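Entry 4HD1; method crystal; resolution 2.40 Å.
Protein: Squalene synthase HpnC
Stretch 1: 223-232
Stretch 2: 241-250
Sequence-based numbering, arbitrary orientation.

Stretch 1, residues 223-232: LFDEGRRLES
Stretch 2, residues 241-250: QLKLYRLGGE

The two stretches of this squalene synthase form a nearly antiparallel helical contact in which Arg246 is central, held by a bidentate salt bridge to Glu231 and flanked by a phenylalanine packed against a glycine and by a small leucine contact. Stretch 2 is α-helical throughout, with phi/psi near -60/-45 and regular i to i+4 hydrogen bonds such as Glu250 N to Arg246 O (2.8 Å). Stretch 1 is helical over 223-227, continuing a helix that begins earlier in the chain, and is a 3-10 segment over 229-232, where Leu230 N bonds Gly227 O at 2.9 Å and Ser232 N bonds Arg229 O at 3.1 Å. The helix axes run at 167° and approach to 10.8 Å; the register pairs Phe224 with Arg246 and Glu231 with Leu242, each with CA atoms 6.6 Å apart. Together the stretches bury 491 Å².

Arg246 leaves its helix sideways, with chi1 and chi2 both t, then bends at chi3 (p, 62°) so that its end comes nearer stretch 1. The carboxylate of Glu231 (chi1 m, chi2 t) meets the edge of the guanidinium: Arg246 NE donates to Glu231 OE2 and Arg246 NH2 to Glu231 OE1, both at 2.8 Å, with N-H...acceptor angles of 167° and 165°. Two short, nearly linear bonds fix the orientation of both groups. Within its own helix, Arg246 NH1 also forms a salt bridge with Glu250 OE1, at 3.5 Å.

One face of the Arg246 guanidinium is covered by Arg228, whose guanidinium stacks on it with centres 3.7 Å apart and planes at 24°. Arg228 NH1 and Arg246 NH1 approach to 3.5 Å despite their like charge; the carboxylates bound to Arg246 help offset the accumulated positive charge. Arg228 has chi1 at -144°, between wells, and its CG lies 3.4 Å from Arg246 NE.

Phe224 (chi1 m, chi2 -54°) points toward stretch 2, and its ring occupies the space beside Gly249, with Phe224 CZ 3.5 Å from Gly249 CA. An ideal CB on Gly249 would fall 2.1 Å from Phe224 CZ, so the close fit depends on the absent side chain. The backbone O of Arg246 lies over one face of this ring, while Phe224 CD2 reaches Glu250 CG at 4.2 Å.

Further along, Leu230 (t, p) and Leu242 (m, t) point toward the opposing stretches and make an apolar contact, Leu230 CD2 to Leu242 CD1 at 3.7 Å. Glu231 OE2 also approaches Lys243 CA to 3.4 Å.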

ATOM      1  N   LEU A 223      13.832  -7.312   4.413  1.00 63.64           N
ATOM      2  CA  LEU A 223      13.350  -6.009   3.955  1.00 62.36           C
ATOM      3  C   LEU A 223      12.976  -5.069   5.111  1.00 58.76           C
ATOM      4  O   LEU A 223      13.312  -3.882   5.081  1.00 58.22           O
ATOM      5  CB  LEU A 223      12.205  -6.165   2.946  1.00 60.31           C
ATOM      6  CG  LEU A 223      12.645  -6.699   1.570  1.00 58.47           C
ATOM      7  CD1 LEU A 223      11.438  -7.140   0.749  1.00 54.25           C
ATOM      8  CD2 LEU A 223      13.511  -5.689   0.808  1.00 52.81           C
ATOM      9  N   PHE A 224      12.299  -5.601   6.126  1.00 58.13           N
ATOM     10  CA  PHE A 224      12.092  -4.857   7.369  1.00 60.01           C
ATOM     11  C   PHE A 224      13.412  -4.368   7.973  1.00 61.80           C
ATOM     12  O   PHE A 224      13.537  -3.187   8.298  1.00 61.13           O
ATOM     13  CB  PHE A 224      11.295  -5.676   8.396  1.00 60.92           C
ATOM     14  CG  PHE A 224       9.818  -5.686   8.136  1.00 62.86           C
ATOM     15  CD1 PHE A 224       9.114  -4.490   7.998  1.00 63.26           C
ATOM     16  CD2 PHE A 224       9.121  -6.888   8.031  1.00 65.27           C
ATOM     17  CE1 PHE A 224       7.750  -4.496   7.749  1.00 62.08           C
ATOM     18  CE2 PHE A 224       7.753  -6.895   7.781  1.00 63.63           C
ATOM     19  CZ  PHE A 224       7.070  -5.698   7.642  1.00 61.12           C
ATOM     20  N   ASP A 225      14.389  -5.271   8.101  1.00 62.94           N
ATOM     21  CA  ASP A 225      15.713  -4.942   8.648  1.00 64.95           C
ATOM     22  C   ASP A 225      16.398  -3.808   7.892  1.00 63.44           C
ATOM     23  O   ASP A 225      16.977  -2.918   8.500  1.00 65.68           O
ATOM     24  CB  ASP A 225      16.629  -6.169   8.650  1.00 69.19           C
ATOM     25  CG  ASP A 225      16.148  -7.268   9.580  1.00 74.78           C
ATOM     26  OD1 ASP A 225      15.175  -7.045  10.335  1.00 75.74           O
ATOM     27  OD2 ASP A 225      16.753  -8.365   9.550  1.00 79.87           O
ATOM     28  N   GLU A 226      16.333  -3.850   6.564  1.00 65.69           N
ATOM     29  CA  GLU A 226      16.865  -2.770   5.737  1.00 67.00           C
ATOM     30  C   GLU A 226      16.032  -1.481   5.877  1.00 64.79           C
ATOM     31  O   GLU A 226      16.584  -0.381   5.948  1.00 67.80           O
ATOM     32  CB  GLU A 226      16.947  -3.211   4.273  1.00 69.09           C
ATOM     33  CG  GLU A 226      17.824  -2.327   3.400  1.00 73.55           C
ATOM     34  CD  GLU A 226      17.648  -2.577   1.905  1.00 86.43           C
ATOM     35  OE1 GLU A 226      16.956  -3.551   1.508  1.00 84.96           O
ATOM     36  OE2 GLU A 226      18.212  -1.785   1.115  1.00100.12           O
ATOM     37  N   GLY A 227      14.712  -1.620   5.933  1.00 60.40           N
ATOM     38  CA  GLY A 227      13.817  -0.457   6.024  1.00 60.75           C
ATOM     39  C   GLY A 227      13.981   0.356   7.294  1.00 59.32           C
ATOM     40  O   GLY A 227      13.937   1.594   7.270  1.00 55.64           O
ATOM     41  N   ARG A 228      14.178  -0.364   8.394  1.00 61.54           N
ATOM     42  CA  ARG A 228      14.444   0.174   9.730  1.00 60.97           C
ATOM     43  C   ARG A 228      15.320   1.429   9.752  1.00 58.05           C
ATOM     44  O   ARG A 228      15.124   2.312  10.579  1.00 57.92           O
ATOM     45  CB  ARG A 228      15.147  -0.912  10.536  1.00 62.50           C
ATOM     46  CG  ARG A 228      14.780  -0.981  11.997  1.00 63.09           C
ATOM     47  CD  ARG A 228      15.758  -1.905  12.683  1.00 66.02           C
ATOM     48  NE  ARG A 228      15.263  -2.419  13.953  1.00 72.48           N
ATOM     49  CZ  ARG A 228      15.233  -1.729  15.092  1.00 79.84           C
ATOM     50  NH1 ARG A 228      14.771  -2.305  16.195  1.00 89.64           N
ATOM     51  NH2 ARG A 228      15.649  -0.465  15.135  1.00 82.31           N
ATOM     52  N   ARG A 229      16.296   1.494   8.849  1.00 57.98           N
ATOM     53  CA  ARG A 229      17.240   2.610   8.808  1.00 57.82           C
ATOM     54  C   ARG A 229      16.554   3.967   8.608  1.00 54.82           C
ATOM     55  O   ARG A 229      17.035   4.985   9.100  1.00 52.40           O
ATOM     56  CB  ARG A 229      18.319   2.363   7.739  1.00 59.08           C
ATOM     57  CG  ARG A 229      19.395   3.442   7.629  1.00 57.00           C
ATOM     58  CD  ARG A 229      20.292   3.508   8.856  1.00 56.62           C
ATOM     59  NE  ARG A 229      21.101   4.728   8.848  1.00 56.81           N
ATOM     60  CZ  ARG A 229      21.603   5.310   9.933  1.00 56.77           C
ATOM     61  NH1 ARG A 229      21.382   4.784  11.134  1.00 55.36           N
ATOM     62  NH2 ARG A 229      22.319   6.426   9.821  1.00 57.98           N
ATOM     63  N   LEU A 230      15.425   3.967   7.904  1.00 53.83           N
ATOM     64  CA  LEU A 230      14.645   5.186   7.655  1.00 51.96           C
ATOM     65  C   LEU A 230      14.198   5.872   8.963  1.00 51.62           C
ATOM     66  O   LEU A 230      14.118   7.111   9.052  1.00 51.73           O
ATOM     67  CB  LEU A 230      13.444   4.870   6.750  1.00 49.47           C
ATOM     68  CG  LEU A 230      12.556   6.024   6.277  1.00 50.17           C
ATOM     69  CD1 LEU A 230      13.367   7.115   5.582  1.00 48.62           C
ATOM     70  CD2 LEU A 230      11.410   5.542   5.385  1.00 49.65           C
ATOM     71  N   GLU A 231      13.936   5.062   9.985  1.00 51.88           N
ATOM     72  CA  GLU A 231      13.552   5.585  11.297  1.00 53.53           C
ATOM     73  C   GLU A 231      14.564   6.569  11.899  1.00 56.00           C
ATOM     74  O   GLU A 231      14.194   7.378  12.744  1.00 60.28           O
ATOM     75  CB  GLU A 231      13.255   4.441  12.271  1.00 54.49           C
ATOM     76  CG  GLU A 231      12.015   3.648  11.880  1.00 54.26           C
ATOM     77  CD  GLU A 231      11.935   2.279  12.534  1.00 57.62           C
ATOM     78  OE1 GLU A 231      12.543   2.068  13.613  1.00 60.49           O
ATOM     79  OE2 GLU A 231      11.245   1.404  11.960  1.00 60.21           O
ATOM     80  N   SER A 232      15.823   6.521  11.462  1.00 54.51           N
ATOM     81  CA  SER A 232      16.831   7.456  11.970  1.00 54.66           C
ATOM     82  C   SER A 232      16.991   8.711  11.111  1.00 54.69           C
ATOM     83  O   SER A 232      17.844   9.554  11.403  1.00 56.68           O
ATOM     84  CB  SER A 232      18.192   6.765  12.098  1.00 56.46           C
ATOM     85  OG  SER A 232      18.076   5.542  12.798  1.00 57.47           O
ATOM     86  N   GLN A 241       5.756   6.379  13.706  1.00 58.67           N
ATOM     87  CA  GLN A 241       4.752   5.826  12.791  1.00 61.91           C
ATOM     88  C   GLN A 241       5.351   4.664  12.002  1.00 61.05           C
ATOM     89  O   GLN A 241       4.753   3.587  11.920  1.00 58.36           O
ATOM     90  CB  GLN A 241       4.224   6.901  11.832  1.00 62.49           C
ATOM     91  CG  GLN A 241       2.902   6.557  11.165  1.00 70.44           C
ATOM     92  CD  GLN A 241       1.757   6.503  12.165  1.00 77.86           C
ATOM     93  OE1 GLN A 241       1.272   7.535  12.639  1.00 78.23           O
ATOM     94  NE2 GLN A 241       1.330   5.292  12.503  1.00 83.57           N
ATOM     95  N   LEU A 242       6.541   4.885  11.442  1.00 61.20           N
ATOM     96  CA  LEU A 242       7.253   3.845  10.695  1.00 58.07           C
ATOM     97  C   LEU A 242       7.584   2.655  11.572  1.00 57.43           C
ATOM     98  O   LEU A 242       7.384   1.514  11.161  1.00 58.47           O
ATOM     99  CB  LEU A 242       8.535   4.388  10.060  1.00 53.46           C
ATOM    100  CG  LEU A 242       8.336   5.378   8.914  1.00 52.52           C
ATOM    101  CD1 LEU A 242       9.670   6.027   8.592  1.00 53.16           C
ATOM    102  CD2 LEU A 242       7.728   4.720   7.678  1.00 49.17           C
ATOM    103  N   LYS A 243       8.074   2.921  12.781  1.00 56.61           N
ATOM    104  CA  LYS A 243       8.417   1.848  13.708  1.00 58.64           C
ATOM    105  C   LYS A 243       7.192   0.963  13.908  1.00 61.62           C
ATOM    106  O   LYS A 243       7.251  -0.267  13.856  1.00 64.25           O
ATOM    107  CB  LYS A 243       8.907   2.418  15.040  1.00 57.55           C
ATOM    108  CG  LYS A 243       9.206   1.364  16.100  1.00 59.43           C
ATOM    109  CD  LYS A 243      10.042   1.950  17.236  1.00 61.99           C
ATOM    110  CE  LYS A 243       9.986   1.089  18.489  1.00 63.78           C
ATOM    111  NZ  LYS A 243      10.579   1.785  19.671  1.00 70.41           N
ATOM    112  N   LEU A 244       6.065   1.603  14.102  1.00 70.79           N
ATOM    113  CA  LEU A 244       4.849   0.891  14.381  1.00 66.76           C
ATOM    114  C   LEU A 244       4.328   0.084  13.180  1.00 47.03           C
ATOM    115  O   LEU A 244       3.861  -1.042  13.357  1.00 47.52           O
ATOM    116  CB  LEU A 244       3.818   1.873  14.888  1.00 41.69           C
ATOM    117  CG  LEU A 244       2.412   1.313  15.026  1.00 41.92           C
ATOM    118  CD1 LEU A 244       2.361   0.246  16.118  1.00 42.46           C
ATOM    119  CD2 LEU A 244       1.453   2.450  15.354  1.00 42.58           C
ATOM    120  N   TYR A 245       4.414   0.626  11.967  1.00 49.66           N
ATOM    121  CA  TYR A 245       4.145  -0.201  10.783  1.00 56.74           C
ATOM    122  C   TYR A 245       5.073  -1.419  10.785  1.00 58.76           C
ATOM    123  O   TYR A 245       4.622  -2.545  10.549  1.00 62.24           O
ATOM    124  CB  TYR A 245       4.329   0.584   9.481  1.00 60.44           C
ATOM    125  CG  TYR A 245       3.427   1.794   9.298  1.00 63.73           C
ATOM    126  CD1 TYR A 245       2.164   1.865   9.900  1.00 66.09           C
ATOM    127  CD2 TYR A 245       3.831   2.859   8.482  1.00 62.77           C
ATOM    128  CE1 TYR A 245       1.343   2.972   9.713  1.00 71.87           C
ATOM    129  CE2 TYR A 245       3.020   3.968   8.288  1.00 63.96           C
ATOM    130  CZ  TYR A 245       1.778   4.018   8.901  1.00 72.05           C
ATOM    131  OH  TYR A 245       0.976   5.120   8.707  1.00 77.25           O
ATOM    132  N   ARG A 246       6.361  -1.188  11.066  1.00 58.74           N
ATOM    133  CA  ARG A 246       7.354  -2.261  11.112  1.00 59.80           C
ATOM    134  C   ARG A 246       6.981  -3.317  12.148  1.00 63.33           C
ATOM    135  O   ARG A 246       7.009  -4.512  11.855  1.00 65.16           O
ATOM    136  CB  ARG A 246       8.771  -1.723  11.368  1.00 60.22           C
ATOM    137  CG  ARG A 246       9.769  -2.809  11.764  1.00 63.58           C
ATOM    138  CD  ARG A 246      11.224  -2.350  11.815  1.00 62.72           C
ATOM    139  NE  ARG A 246      11.502  -1.290  12.790  1.00 61.27           N
ATOM    140  CZ  ARG A 246      11.695  -1.469  14.098  1.00 60.78           C
ATOM    141  NH1 ARG A 246      11.620  -2.676  14.647  1.00 62.87           N
ATOM    142  NH2 ARG A 246      11.955  -0.421  14.870  1.00 60.83           N
ATOM    143  N   LEU A 247       6.616  -2.872  13.350  1.00 64.00           N
ATOM    144  CA  LEU A 247       6.269  -3.794  14.430  1.00 64.60           C
ATOM    145  C   LEU A 247       5.091  -4.671  14.030  1.00 64.46           C
ATOM    146  O   LEU A 247       5.129  -5.885  14.224  1.00 67.73           O
ATOM    147  CB  LEU A 247       5.978  -3.044  15.737  1.00 59.54           C
ATOM    148  CG  LEU A 247       7.187  -2.367  16.392  1.00 61.28           C
ATOM    149  CD1 LEU A 247       6.755  -1.478  17.557  1.00 57.79           C
ATOM    150  CD2 LEU A 247       8.267  -3.371  16.821  1.00 60.98           C
ATOM    151  N   GLY A 248       4.070  -4.048  13.443  1.00 63.73           N
ATOM    152  CA  GLY A 248       2.883  -4.757  12.963  1.00 66.00           C
ATOM    153  C   GLY A 248       3.235  -5.816  11.937  1.00 65.05           C
ATOM    154  O   GLY A 248       2.774  -6.961  12.025  1.00 66.16           O
ATOM    155  N   GLY A 249       4.068  -5.430  10.973  1.00 65.04           N
ATOM    156  CA  GLY A 249       4.540  -6.346   9.939  1.00 63.82           C
ATOM    157  C   GLY A 249       5.374  -7.479  10.495  1.00 65.94           C
ATOM    158  O   GLY A 249       5.220  -8.624  10.079  1.00 68.73           O
ATOM    159  N   GLU A 250       6.255  -7.160  11.441  1.00 65.90           N
ATOM    160  CA  GLU A 250       7.100  -8.168  12.076  1.00 66.45           C
ATOM    161  C   GLU A 250       6.255  -9.157  12.864  1.00 68.41           C
ATOM    162  O   GLU A 250       6.539 -10.360  12.865  1.00 72.11           O
ATOM    163  CB  GLU A 250       8.148  -7.522  12.987  1.00 65.00           C
ATOM    164  CG  GLU A 250       9.311  -6.882  12.243  1.00 66.56           C
ATOM    165  CD  GLU A 250      10.398  -6.351  13.167  1.00 76.16           C
ATOM    166  OE1 GLU A 250      10.078  -5.828  14.265  1.00 75.40           O
ATOM    167  OE2 GLU A 250      11.587  -6.451  12.788  1.00 78.11           O
TER